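Local structure of putative transcriptional regulator protein (Vibrio parahaemolyticus, 3ER6) at residues Gly18-Ser23 and Ile56-Ile61; Ala22-Ser27 and Ile77-Ser82; Pro50-Leu55 and Gln68-Asp73. The protein probably acts as a DNA-binding transcription regulator of the AraC type, of which this chain is the DJ-1/PfpI-like domain without the DNA-binding region. The protein carries 1 engineered substitution. All coordinates share one frame; numbering follows the deposited sequence.

Contact 1 (Gly18-Ser23 and Ile56-Ile61); sequences GRYFAS and IGRGGI
The loop 18-21, which leads into helix 22-37, runs alongside residues 56-58, and the backbones come closest at Gly18 and Gly57, with CA atoms 4.3 Å apart. Two CA-H...O contacts join them here, Gly18 CA to Ile56 O and Gly57 CA to Gly18 O.

Two arginines, one from each segment, reach across and cross obliquely. Arg58 is extended from CG to NE and lays the side of its guanidinium against one backbone carbonyl. Arg58 NE donates to Arg19 O at 2.9 Å, in the carbonyl plane and on a lone pair. Arg58 NH2 donates to the same Arg19 O at 3.1 Å, from above that plane and less straight. The Arg19 chain is bent at chi2 and chi3, so it folds back to the strand. There Arg19 NH1 meets Ile56 O at 3.2 Å in a nearly straight bond (175°). Water 3 joins Arg19 NE to the same carbonyl. The two guanidinium planes are 32° apart, and Arg19 NH2 lies 3.9 Å from Arg58 NH1. This like-charge approach is probably eased by Glu32 of the second subunit, which forms a salt bridge with Arg58 NH1.

Arg58 also sits over one face of the Tyr20 ring in a cation-pi contact, with planes 62° apart and Arg58 NH2 3.3 Å from Tyr20 CZ. Tyr20 OH bonds to Thr33 of the second subunit. On the apolar side, Ile61 CD1 meets the edge of the Phe21 ring, 3.8 Å from Phe21 CZ.

The short antiparallel strands 55-57 and 61-64 form a beta hairpin. Its residues 56-58 and Ile61 pack on the loop before helix 22-37, while Gly59 and Gly60 bond to the second subunit, at the subunit interface of this DJ-1/PfpI-type domain.

Contact 2 (Ala22-Ser27 and Ile77-Ser82); sequences ASIISS and ILIIGS
Ile24 and Ile79 lie alongside each other with their chains running in opposite senses, one from helix 22-37 and the other from strand 77-80. The methyl tip of Ile24 does the touching. Ile24 CD1 lies 3.4 Å from Ile79 CG2, tighter than usual for two carbons. Ile24 CG1 is anti to the carbonyl carbon (chi1 -81°), and this branch carries CD1 across to the strand. The same tip continues past Ile79 to the backbone beyond it, where Ile24 CD1 is 3.6 Å from Gly81 N. Ile24 CG1 rests 3.7 Å from Gly81 CA, so the branch lies against the bare backbone of the glycine.

Ile79 holds its two branches apart. CG2 takes the Ile24 methyl, while Ile79 CD1, at the end of an extended chain (chi2 176°), reaches 4.1 Å from Ser27 CB one helical turn further on. Ser27 thus offers carbon to the strand. Its hydroxyl turns back to the helix, and Ser27 OG donates to Ser23 O at 2.7 Å, nearly along the C=O axis. That carbonyl also accepts from Ser27 N.

No direct hydrogen bond links the segments. A bridge is made by water 5, which donates to Ser23 OG at 2.7 Å and accepts from Ser82 N at 3.0 Å. Ser82 OG is held by Asp115, Gly84 and Thr116. Ile80 points away from the helix and packs on Ile101 of helix 95-106, the layer on the other face of the sheet.

The local helix and strand axes pass 9.7 Å apart and run at 152°, close to antiparallel. Strand 77-80 lies between the parallel strands 9-14 and 110-114. This is helix-on-sheet packing in the alpha/beta/alpha sandwich of the DJ-1/PfpI family.

Contact 3 (Pro50-Leu55 and Gln68-Asp73); sequences PNNRPL and QWQSFD
Two loops of the DJ-1/PfpI-type domain meet at the surface: the connection after strand 43-48, and a short 3-10 turn at residues 69-71. Asn52 is central, and its amide works at both ends. Asn52 OD1 accepts from Trp69 N at 3.0 Å, in the carbonyl plane and on a lone pair. Asn52 ND2 donates to Gln70 OE1 at 2.8 Å, also on a lone pair, with the two amide planes 45° apart. Gln70 bends at chi2 (90°), which lays its CD over one face of the Trp69 ring and turns OE1 to Asn52. The indole is tied to the loop as well: Trp69 NE1 donates to Pro50 O at 2.9 Å, from above the carbonyl plane and bent to 135°. The Gln68 side chain passes Asn52 at about a right angle, with Gln68 CB and CG each 3.6 Å from Asn52 CG. Water 6 links Asn52 O to Gln68 NE2.

The next shell probably helps to position these groups. Trp69 meets Trp100 and Leu97 of helix 95-106. Within the first loop an Asx turn closes around Asn52, in which Asn51 OD1 accepts from Arg53 N at 3.0 Å.

Overall arrangement
Contact 2 is the core of the three, its centre about 4 Å from the centre of the chain, and it is mainly apolar with one water bridge. Contact 1 is also buried, but its centre lies about 16 Å from the centre of the chain and it relies on arginines, carbonyls and waters. Contact 3 is at the surface and is held by amides and an indole. Contacts 1 and 2 share Ala22 and Ser23 at the start of helix 22-37, and both touch the second subunit. Tyr20 O packs on Ser82 CB between them. No other chain of the assembly touches contact 3. Leu55 links it to contact 1 by packing on Phe21 and Gly18. In sequence, contact 3 nests inside the loop closed by contact 2.

Contact 1 (Gly18-Ser23 and Ile56-Ile61)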
ATOM      1  N   GLY A  18     -11.104  -0.604  -7.152  1.00 28.52           N
ATOM      2  CA  GLY A  18      -9.815  -0.130  -7.607  1.00 28.01           C
ATOM      3  C   GLY A  18      -9.532   1.316  -7.188  1.00 27.81           C
ATOM      4  O   GLY A  18      -8.428   1.795  -7.317  1.00 29.64           O
ATOM      5  N   ARG A  19     -10.507   2.005  -6.640  1.00 28.06           N
ATOM      6  CA  ARG A  19     -10.250   3.333  -6.089  1.00 27.23           C
ATOM      7  C   ARG A  19      -9.337   3.285  -4.861  1.00 26.76           C
ATOM      8  O   ARG A  19      -8.564   4.234  -4.612  1.00 26.98           O
ATOM      9  CB  ARG A  19     -11.582   4.017  -5.730  1.00 26.21           C
ATOM     10  CG  ARG A  19     -12.596   4.223  -6.928  1.00 31.09           C
ATOM     11  CD  ARG A  19     -12.062   5.199  -8.026  1.00 35.21           C
ATOM     12  NE  ARG A  19     -11.176   4.488  -8.958  1.00 37.44           N
ATOM     13  CZ  ARG A  19     -10.359   5.095  -9.823  1.00 38.29           C
ATOM     14  NH1 ARG A  19      -9.575   4.389 -10.597  1.00 34.70           N
ATOM     15  NH2 ARG A  19     -10.311   6.421  -9.890  1.00 34.38           N
ATOM     16  N   TYR A  20      -9.380   2.162  -4.124  1.00 25.02           N
ATOM     17  CA  TYR A  20      -8.663   2.040  -2.875  1.00 26.71           C
ATOM     18  C   TYR A  20      -8.296   0.592  -2.693  1.00 26.51           C
ATOM     19  O   TYR A  20      -8.954  -0.136  -1.937  1.00 26.88           O
ATOM     20  CB  TYR A  20      -9.571   2.509  -1.697  1.00 25.44           C
ATOM     21  CG  TYR A  20      -9.823   4.003  -1.792  1.00 27.16           C
ATOM     22  CD1 TYR A  20      -8.795   4.916  -1.521  1.00 27.55           C
ATOM     23  CD2 TYR A  20     -11.074   4.507  -2.194  1.00 28.28           C
ATOM     24  CE1 TYR A  20      -9.035   6.329  -1.615  1.00 28.45           C
ATOM     25  CE2 TYR A  20     -11.306   5.873  -2.342  1.00 28.54           C
ATOM     26  CZ  TYR A  20     -10.320   6.775  -2.042  1.00 28.18           C
ATOM     27  OH  TYR A  20     -10.590   8.131  -2.162  1.00 30.75           O
ATOM     28  N   PHE A  21      -7.330   0.124  -3.468  1.00 25.15           N
ATOM     29  CA  PHE A  21      -6.883  -1.276  -3.302  1.00 26.42           C
ATOM     30  C   PHE A  21      -5.444  -1.389  -2.815  1.00 26.77           C
ATOM     31  O   PHE A  21      -4.997  -2.511  -2.473  1.00 24.92           O
ATOM     32  CB  PHE A  21      -7.095  -2.115  -4.576  1.00 26.90           C
ATOM     33  CG  PHE A  21      -6.046  -1.882  -5.651  1.00 29.24           C
ATOM     34  CD1 PHE A  21      -5.040  -2.804  -5.884  1.00 25.37           C
ATOM     35  CD2 PHE A  21      -6.092  -0.722  -6.451  1.00 29.42           C
ATOM     36  CE1 PHE A  21      -4.062  -2.581  -6.889  1.00 28.70           C
ATOM     37  CE2 PHE A  21      -5.142  -0.517  -7.461  1.00 31.94           C
ATOM     38  CZ  PHE A  21      -4.113  -1.442  -7.668  1.00 27.98           C
ATOM     39  N   ALA A  22      -4.713  -0.264  -2.746  1.00 25.65           N
ATOM     40  CA  ALA A  22      -3.281  -0.335  -2.316  1.00 26.02           C
ATOM     41  C   ALA A  22      -3.104  -1.031  -1.001  1.00 25.87           C
ATOM     42  O   ALA A  22      -2.168  -1.808  -0.841  1.00 25.93           O
ATOM     43  CB  ALA A  22      -2.657   1.033  -2.205  1.00 27.69           C
ATOM     44  N   SER A  23      -3.977  -0.771  -0.021  1.00 24.86           N
ATOM     45  CA  SER A  23      -3.765  -1.437   1.291  1.00 25.25           C
ATOM     46  C   SER A  23      -3.940  -2.972   1.268  1.00 25.16           C
ATOM     47  O   SER A  23      -3.360  -3.701   2.129  1.00 25.30           O
ATOM     48  CB  SER A  23      -4.642  -0.794   2.400  1.00 25.86           C
ATOM     49  OG  SER A  23      -6.052  -0.884   2.076  1.00 24.62           O
ATOM     50  N   ILE A  56     -10.203  -1.445 -11.795  1.00 27.77           N
ATOM     51  CA  ILE A  56      -9.647  -0.282 -12.518  1.00 27.38           C
ATOM     52  C   ILE A  56      -8.976   0.610 -11.445  1.00 26.78           C
ATOM     53  O   ILE A  56      -9.652   1.200 -10.618  1.00 27.25           O
ATOM     54  CB  ILE A  56     -10.767   0.443 -13.233  1.00 28.41           C
ATOM     55  CG1 ILE A  56     -11.505  -0.551 -14.187  1.00 29.32           C
ATOM     56  CG2 ILE A  56     -10.168   1.705 -13.980  1.00 27.87           C
ATOM     57  CD1 ILE A  56     -10.511  -1.111 -15.305  1.00 30.47           C
ATOM     58  N   GLY A  57      -7.653   0.662 -11.449  1.00 26.67           N
ATOM     59  CA  GLY A  57      -6.887   1.354 -10.407  1.00 27.21           C
ATOM     60  C   GLY A  57      -6.570   2.762 -10.881  1.00 27.03           C
ATOM     61  O   GLY A  57      -6.927   3.155 -12.005  1.00 29.40           O
ATOM     62  N   ARG A  58      -5.952   3.545 -10.017  1.00 29.45           N
ATOM     63  CA  ARG A  58      -5.568   4.889 -10.378  1.00 29.39           C
ATOM     64  C   ARG A  58      -4.352   4.859 -11.284  1.00 29.40           C
ATOM     65  O   ARG A  58      -3.681   3.855 -11.391  1.00 27.65           O
ATOM     66  CB  ARG A  58      -5.301   5.646  -9.104  1.00 32.08           C
ATOM     67  CG  ARG A  58      -6.675   5.877  -8.381  1.00 31.25           C
ATOM     68  CD  ARG A  58      -6.440   6.425  -7.092  1.00 33.64           C
ATOM     69  NE  ARG A  58      -7.614   6.397  -6.216  1.00 29.88           N
ATOM     70  CZ  ARG A  58      -8.584   7.315  -6.152  1.00 33.63           C
ATOM     71  NH1 ARG A  58      -8.662   8.361  -6.992  1.00 28.34           N
ATOM     72  NH2 ARG A  58      -9.523   7.152  -5.231  1.00 29.61           N
ATOM     73  N   GLY A  59      -4.130   5.950 -11.992  1.00 29.08           N
ATOM     74  CA  GLY A  59      -2.985   6.050 -12.899  1.00 29.82           C
ATOM     75  C   GLY A  59      -3.155   5.188 -14.159  1.00 30.35           C
ATOM     76  O   GLY A  59      -2.162   4.807 -14.770  1.00 31.33           O
ATOM     77  N   GLY A  60      -4.408   4.908 -14.537  1.00 30.97           N
ATOM     78  CA  GLY A  60      -4.736   4.184 -15.759  1.00 30.43           C
ATOM     79  C   GLY A  60      -4.295   2.737 -15.782  1.00 31.17           C
ATOM     80  O   GLY A  60      -3.816   2.244 -16.818  1.00 33.36           O
ATOM     81  N   ILE A  61      -4.399   2.038 -14.663  1.00 28.87           N
ATOM     82  CA  ILE A  61      -4.061   0.609 -14.659  1.00 27.88           C
ATOM     83  C   ILE A  61      -5.285  -0.288 -14.562  1.00 28.82           C
ATOM     84  O   ILE A  61      -6.382   0.117 -14.071  1.00 28.02           O
ATOM     85  CB  ILE A  61      -3.101   0.224 -13.490  1.00 27.71           C
ATOM     86  CG1 ILE A  61      -3.772   0.506 -12.119  1.00 29.90           C
ATOM     87  CG2 ILE A  61      -1.785   0.961 -13.674  1.00 27.26           C
ATOM     88  CD1 ILE A  61      -2.920   0.170 -10.871  1.00 31.15           C
TER
HETATM   89  O   HOH W   1      -5.966   2.771  -6.777  1.00 30.06           O
HETATM   90  O   HOH W   2     -12.440  -1.099  -9.638  1.00 42.16           O
HETATM   91  O   HOH W   3     -12.105   1.729  -9.509  1.00 31.16           O
HETATM   92  O   HOH W   4     -11.936   8.691  -5.193  1.00 48.93           O

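Contact 2 (Ala22-Ser27 and Ile77-Ser82)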
ATOM      1  N   ALA A  22      -4.713  -0.264  -2.746  1.00 25.65           N
ATOM      2  CA  ALA A  22      -3.281  -0.335  -2.316  1.00 26.02           C
ATOM      3  C   ALA A  22      -3.104  -1.031  -1.001  1.00 25.87           C
ATOM      4  O   ALA A  22      -2.168  -1.808  -0.841  1.00 25.93           O
ATOM      5  CB  ALA A  22      -2.657   1.033  -2.205  1.00 27.69           C
ATOM      6  N   SER A  23      -3.977  -0.771  -0.021  1.00 24.86           N
ATOM      7  CA  SER A  23      -3.765  -1.437   1.291  1.00 25.25           C
ATOM      8  C   SER A  23      -3.940  -2.972   1.268  1.00 25.16           C
ATOM      9  O   SER A  23      -3.360  -3.701   2.129  1.00 25.30           O
ATOM     10  CB  SER A  23      -4.642  -0.794   2.400  1.00 25.86           C
ATOM     11  OG  SER A  23      -6.052  -0.884   2.076  1.00 24.62           O
ATOM     12  N   ILE A  24      -4.744  -3.476   0.341  1.00 25.00           N
ATOM     13  CA  ILE A  24      -4.811  -4.930   0.143  1.00 25.60           C
ATOM     14  C   ILE A  24      -3.442  -5.420  -0.327  1.00 25.26           C
ATOM     15  O   ILE A  24      -2.908  -6.403   0.176  1.00 26.35           O
ATOM     16  CB  ILE A  24      -5.889  -5.275  -0.918  1.00 25.22           C
ATOM     17  CG1 ILE A  24      -7.265  -5.254  -0.249  1.00 28.09           C
ATOM     18  CG2 ILE A  24      -5.666  -6.658  -1.561  1.00 26.10           C
ATOM     19  CD1 ILE A  24      -7.430  -6.451   0.837  1.00 27.62           C
ATOM     20  N   ILE A  25      -2.882  -4.733  -1.314  1.00 24.75           N
ATOM     21  CA  ILE A  25      -1.575  -5.148  -1.902  1.00 25.10           C
ATOM     22  C   ILE A  25      -0.479  -5.013  -0.814  1.00 24.92           C
ATOM     23  O   ILE A  25       0.354  -5.898  -0.669  1.00 23.41           O
ATOM     24  CB  ILE A  25      -1.187  -4.219  -3.078  1.00 26.47           C
ATOM     25  CG1 ILE A  25      -2.345  -4.069  -4.081  1.00 26.90           C
ATOM     26  CG2 ILE A  25       0.177  -4.674  -3.777  1.00 26.50           C
ATOM     27  CD1 ILE A  25      -2.804  -5.447  -4.618  1.00 30.38           C
ATOM     28  N   SER A  26      -0.458  -3.902  -0.043  1.00 25.33           N
ATOM     29  CA  SER A  26       0.605  -3.770   0.969  1.00 25.40           C
ATOM     30  C   SER A  26       0.494  -4.896   2.025  1.00 25.47           C
ATOM     31  O   SER A  26       1.515  -5.390   2.493  1.00 24.37           O
ATOM     32  CB  SER A  26       0.597  -2.380   1.632  1.00 25.80           C
ATOM     33  OG  SER A  26      -0.609  -2.174   2.337  1.00 27.53           O
ATOM     34  N   SER A  27      -0.728  -5.307   2.360  1.00 24.98           N
ATOM     35  CA  SER A  27      -0.927  -6.330   3.366  1.00 26.67           C
ATOM     36  C   SER A  27      -0.342  -7.633   2.856  1.00 24.93           C
ATOM     37  O   SER A  27       0.306  -8.318   3.612  1.00 25.96           O
ATOM     38  CB  SER A  27      -2.403  -6.534   3.747  1.00 27.02           C
ATOM     39  OG  SER A  27      -2.968  -5.316   4.243  1.00 28.50           O
ATOM     40  N   ILE A  77      -7.012 -17.145   6.415  1.00 30.55           N
ATOM     41  CA  ILE A  77      -7.245 -15.691   6.588  1.00 29.00           C
ATOM     42  C   ILE A  77      -8.045 -15.148   5.397  1.00 29.09           C
ATOM     43  O   ILE A  77      -7.777 -15.525   4.247  1.00 28.36           O
ATOM     44  CB  ILE A  77      -5.933 -14.911   6.650  1.00 28.63           C
ATOM     45  CG1 ILE A  77      -5.051 -15.414   7.822  1.00 29.15           C
ATOM     46  CG2 ILE A  77      -6.212 -13.421   6.790  1.00 28.74           C
ATOM     47  CD1 ILE A  77      -3.512 -15.053   7.574  1.00 32.33           C
ATOM     48  N   LEU A  78      -9.037 -14.290   5.692  1.00 29.29           N
ATOM     49  CA  LEU A  78      -9.707 -13.505   4.658  1.00 29.43           C
ATOM     50  C   LEU A  78      -9.421 -12.041   4.957  1.00 29.11           C
ATOM     51  O   LEU A  78      -9.697 -11.595   6.068  1.00 30.32           O
ATOM     52  CB  LEU A  78     -11.229 -13.780   4.603  1.00 28.54           C
ATOM     53  CG  LEU A  78     -12.074 -12.822   3.713  1.00 30.57           C
ATOM     54  CD1 LEU A  78     -11.863 -13.044   2.187  1.00 25.65           C
ATOM     55  CD2 LEU A  78     -13.605 -12.849   4.015  1.00 30.41           C
ATOM     56  N   ILE A  79      -8.885 -11.288   3.988  1.00 27.38           N
ATOM     57  CA  ILE A  79      -8.774  -9.833   4.148  1.00 28.06           C
ATOM     58  C   ILE A  79      -9.879  -9.154   3.340  1.00 27.94           C
ATOM     59  O   ILE A  79     -10.104  -9.474   2.168  1.00 28.18           O
ATOM     60  CB  ILE A  79      -7.391  -9.312   3.678  1.00 27.02           C
ATOM     61  CG1 ILE A  79      -6.313 -10.124   4.364  1.00 28.94           C
ATOM     62  CG2 ILE A  79      -7.236  -7.760   3.942  1.00 26.98           C
ATOM     63  CD1 ILE A  79      -4.940  -9.782   3.910  1.00 29.01           C
ATOM     64  N   ILE A  80     -10.591  -8.250   3.988  1.00 26.30           N
ATOM     65  CA  ILE A  80     -11.584  -7.482   3.301  1.00 26.39           C
ATOM     66  C   ILE A  80     -11.043  -6.080   3.214  1.00 26.43           C
ATOM     67  O   ILE A  80     -10.885  -5.364   4.244  1.00 25.91           O
ATOM     68  CB  ILE A  80     -12.915  -7.478   4.060  1.00 25.78           C
ATOM     69  CG1 ILE A  80     -13.438  -8.932   4.253  1.00 28.66           C
ATOM     70  CG2 ILE A  80     -13.914  -6.530   3.414  1.00 23.64           C
ATOM     71  CD1 ILE A  80     -14.621  -8.941   5.267  1.00 32.94           C
ATOM     72  N   GLY A  81     -10.713  -5.669   1.988  1.00 26.69           N
ATOM     73  CA  GLY A  81     -10.175  -4.293   1.803  1.00 25.32           C
ATOM     74  C   GLY A  81     -11.210  -3.162   1.813  1.00 27.50           C
ATOM     75  O   GLY A  81     -12.408  -3.368   2.051  1.00 26.44           O
ATOM     76  N   SER A  82     -10.733  -1.947   1.494  1.00 26.25           N
ATOM     77  CA  SER A  82     -11.543  -0.745   1.381  1.00 28.45           C
ATOM     78  C   SER A  82     -12.731  -0.878   0.442  1.00 29.31           C
ATOM     79  O   SER A  82     -12.667  -1.506  -0.634  1.00 28.66           O
ATOM     80  CB  SER A  82     -10.665   0.430   0.900  1.00 27.67           C
ATOM     81  OG  SER A  82     -11.408   1.622   0.990  1.00 31.03           O
TER
HETATM   82  O   HOH W   5      -7.939  -1.775   0.297  1.00 29.16           O

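Contact 3 (Pro50-Leu55 and Gln68-Asp73)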
ATOM      1  N   PRO A  50     -15.080  -8.496  -6.225  1.00 31.06           N
ATOM      2  CA  PRO A  50     -16.459  -8.862  -5.928  1.00 32.15           C
ATOM      3  C   PRO A  50     -17.237  -9.510  -7.074  1.00 32.85           C
ATOM      4  O   PRO A  50     -18.096 -10.382  -6.804  1.00 32.39           O
ATOM      5  CB  PRO A  50     -17.124  -7.539  -5.494  1.00 33.32           C
ATOM      6  CG  PRO A  50     -15.989  -6.615  -5.111  1.00 34.15           C
ATOM      7  CD  PRO A  50     -14.801  -7.049  -6.027  1.00 31.24           C
ATOM      8  N   ASN A  51     -16.959  -9.096  -8.310  1.00 31.93           N
ATOM      9  CA  ASN A  51     -17.615  -9.655  -9.495  1.00 34.44           C
ATOM     10  C   ASN A  51     -16.597 -10.461 -10.307  1.00 33.16           C
ATOM     11  O   ASN A  51     -16.851 -10.833 -11.454  1.00 35.25           O
ATOM     12  CB  ASN A  51     -18.180  -8.487 -10.343  1.00 34.29           C
ATOM     13  CG  ASN A  51     -17.090  -7.398 -10.646  1.00 38.77           C
ATOM     14  OD1 ASN A  51     -15.898  -7.510 -10.238  1.00 36.41           O
ATOM     15  ND2 ASN A  51     -17.498  -6.348 -11.365  1.00 40.19           N
ATOM     16  N   ASN A  52     -15.444 -10.745  -9.714  1.00 31.38           N
ATOM     17  CA  ASN A  52     -14.342 -11.453 -10.411  1.00 30.30           C
ATOM     18  C   ASN A  52     -13.919 -10.747 -11.713  1.00 31.30           C
ATOM     19  O   ASN A  52     -13.330 -11.395 -12.635  1.00 32.59           O
ATOM     20  CB  ASN A  52     -14.714 -12.941 -10.673  1.00 30.11           C
ATOM     21  CG  ASN A  52     -15.144 -13.667  -9.397  1.00 31.23           C
ATOM     22  OD1 ASN A  52     -14.390 -13.696  -8.432  1.00 29.94           O
ATOM     23  ND2 ASN A  52     -16.350 -14.274  -9.394  1.00 31.86           N
ATOM     24  N   ARG A  53     -14.201  -9.447 -11.809  1.00 30.68           N
ATOM     25  CA  ARG A  53     -13.709  -8.643 -12.972  1.00 32.29           C
ATOM     26  C   ARG A  53     -12.427  -7.910 -12.568  1.00 31.54           C
ATOM     27  O   ARG A  53     -12.166  -7.784 -11.393  1.00 31.37           O
ATOM     28  CB  ARG A  53     -14.772  -7.604 -13.408  1.00 31.28           C
ATOM     29  CG  ARG A  53     -16.166  -8.198 -13.754  1.00 34.67           C
ATOM     30  CD  ARG A  53     -16.170  -8.982 -15.032  1.00 38.26           C
ATOM     31  NE  ARG A  53     -15.881  -8.076 -16.141  1.00 35.30           N
ATOM     32  CZ  ARG A  53     -15.287  -8.434 -17.281  1.00 44.29           C
ATOM     33  NH1 ARG A  53     -14.945  -9.714 -17.502  1.00 42.26           N
ATOM     34  NH2 ARG A  53     -15.034  -7.498 -18.200  1.00 42.64           N
ATOM     35  N   PRO A  54     -11.656  -7.388 -13.538  1.00 30.99           N
ATOM     36  CA  PRO A  54     -10.482  -6.569 -13.242  1.00 30.42           C
ATOM     37  C   PRO A  54     -10.859  -5.324 -12.403  1.00 28.58           C
ATOM     38  O   PRO A  54     -11.982  -4.828 -12.501  1.00 28.68           O
ATOM     39  CB  PRO A  54     -10.038  -6.058 -14.619  1.00 29.29           C
ATOM     40  CG  PRO A  54     -10.556  -7.060 -15.600  1.00 31.96           C
ATOM     41  CD  PRO A  54     -11.854  -7.606 -14.983  1.00 31.71           C
ATOM     42  N   LEU A  55      -9.933  -4.877 -11.572  1.00 26.26           N
ATOM     43  CA  LEU A  55     -10.131  -3.639 -10.875  1.00 28.70           C
ATOM     44  C   LEU A  55      -9.605  -2.613 -11.834  1.00 26.61           C
ATOM     45  O   LEU A  55      -8.592  -2.849 -12.500  1.00 29.52           O
ATOM     46  CB  LEU A  55      -9.311  -3.568  -9.578  1.00 27.83           C
ATOM     47  CG  LEU A  55      -9.797  -4.476  -8.418  1.00 33.11           C
ATOM     48  CD1 LEU A  55      -9.054  -4.033  -7.226  1.00 35.26           C
ATOM     49  CD2 LEU A  55     -11.278  -4.353  -8.178  1.00 31.37           C
ATOM     50  N   GLN A  68     -11.359 -16.808  -8.769  1.00 29.41           N
ATOM     51  CA  GLN A  68     -12.708 -16.304  -8.410  1.00 29.68           C
ATOM     52  C   GLN A  68     -12.978 -16.558  -6.918  1.00 29.85           C
ATOM     53  O   GLN A  68     -12.562 -17.593  -6.385  1.00 30.00           O
ATOM     54  CB  GLN A  68     -13.773 -17.010  -9.280  1.00 30.63           C
ATOM     55  CG  GLN A  68     -13.616 -16.677 -10.772  1.00 30.68           C
ATOM     56  CD  GLN A  68     -14.817 -17.110 -11.615  1.00 36.75           C
ATOM     57  OE1 GLN A  68     -15.345 -18.183 -11.376  1.00 35.96           O
ATOM     58  NE2 GLN A  68     -15.239 -16.279 -12.605  1.00 31.38           N
ATOM     59  N   TRP A  69     -13.647 -15.622  -6.247  1.00 29.04           N
ATOM     60  CA  TRP A  69     -13.923 -15.801  -4.810  1.00 29.48           C
ATOM     61  C   TRP A  69     -14.727 -17.079  -4.536  1.00 29.85           C
ATOM     62  O   TRP A  69     -14.519 -17.729  -3.495  1.00 29.99           O
ATOM     63  CB  TRP A  69     -14.589 -14.569  -4.198  1.00 27.70           C
ATOM     64  CG  TRP A  69     -15.972 -14.153  -4.718  1.00 27.35           C
ATOM     65  CD1 TRP A  69     -16.252 -13.203  -5.672  1.00 25.47           C
ATOM     66  CD2 TRP A  69     -17.246 -14.669  -4.295  1.00 28.64           C
ATOM     67  NE1 TRP A  69     -17.595 -13.107  -5.861  1.00 28.91           N
ATOM     68  CE2 TRP A  69     -18.238 -13.979  -5.028  1.00 27.48           C
ATOM     69  CE3 TRP A  69     -17.636 -15.634  -3.356  1.00 24.34           C
ATOM     70  CZ2 TRP A  69     -19.615 -14.213  -4.838  1.00 30.22           C
ATOM     71  CZ3 TRP A  69     -19.001 -15.888  -3.177  1.00 29.86           C
ATOM     72  CH2 TRP A  69     -19.965 -15.210  -3.936  1.00 30.46           C
ATOM     73  N   GLN A  70     -15.590 -17.452  -5.483  1.00 31.53           N
ATOM     74  CA  GLN A  70     -16.431 -18.657  -5.361  1.00 32.56           C
ATOM     75  C   GLN A  70     -15.598 -19.945  -5.344  1.00 33.20           C
ATOM     76  O   GLN A  70     -16.054 -20.956  -4.850  1.00 33.82           O
ATOM     77  CB  GLN A  70     -17.512 -18.754  -6.489  1.00 31.26           C
ATOM     78  CG  GLN A  70     -18.599 -17.723  -6.506  1.00 33.20           C
ATOM     79  CD  GLN A  70     -18.243 -16.504  -7.329  1.00 30.81           C
ATOM     80  OE1 GLN A  70     -17.041 -16.239  -7.557  1.00 34.50           O
ATOM     81  NE2 GLN A  70     -19.264 -15.704  -7.734  1.00 31.30           N
ATOM     82  N   SER A  71     -14.353 -19.926  -5.824  1.00 33.65           N
ATOM     83  CA  SER A  71     -13.523 -21.143  -5.741  1.00 33.96           C
ATOM     84  C   SER A  71     -12.982 -21.449  -4.345  1.00 33.99           C
ATOM     85  O   SER A  71     -12.334 -22.475  -4.156  1.00 33.68           O
ATOM     86  CB  SER A  71     -12.331 -21.054  -6.706  1.00 34.17           C
ATOM     87  OG  SER A  71     -12.782 -20.846  -8.027  1.00 37.84           O
ATOM     88  N   PHE A  72     -13.206 -20.571  -3.375  1.00 33.72           N
ATOM     89  CA  PHE A  72     -12.644 -20.755  -2.048  1.00 35.60           C
ATOM     90  C   PHE A  72     -13.723 -21.145  -1.045  1.00 36.80           C
ATOM     91  O   PHE A  72     -14.547 -20.338  -0.688  1.00 39.16           O
ATOM     92  CB  PHE A  72     -11.848 -19.493  -1.603  1.00 34.42           C
ATOM     93  CG  PHE A  72     -10.701 -19.167  -2.535  1.00 32.05           C
ATOM     94  CD1 PHE A  72      -9.540 -19.909  -2.513  1.00 29.31           C
ATOM     95  CD2 PHE A  72     -10.801 -18.139  -3.457  1.00 30.93           C
ATOM     96  CE1 PHE A  72      -8.499 -19.673  -3.406  1.00 35.79           C
ATOM     97  CE2 PHE A  72      -9.769 -17.861  -4.329  1.00 31.16           C
ATOM     98  CZ  PHE A  72      -8.612 -18.615  -4.337  1.00 30.94           C
ATOM     99  N   ASP A  73     -13.771 -22.415  -0.657  1.00 39.28           N
ATOM    100  CA  ASP A  73     -14.679 -22.851   0.418  1.00 40.07           C
ATOM    101  C   ASP A  73     -14.064 -22.696   1.765  1.00 39.25           C
ATOM    102  O   ASP A  73     -14.786 -22.619   2.760  1.00 39.01           O
ATOM    103  CB  ASP A  73     -14.999 -24.341   0.295  1.00 41.83           C
ATOM    104  CG  ASP A  73     -15.991 -24.622  -0.769  1.00 46.10           C
ATOM    105  OD1 ASP A  73     -16.764 -23.675  -1.137  1.00 49.48           O
ATOM    106  OD2 ASP A  73     -15.992 -25.801  -1.231  1.00 53.71           O
TER
HETATM  107  O   HOH W   6     -13.964 -13.902 -13.711  1.00 31.83           O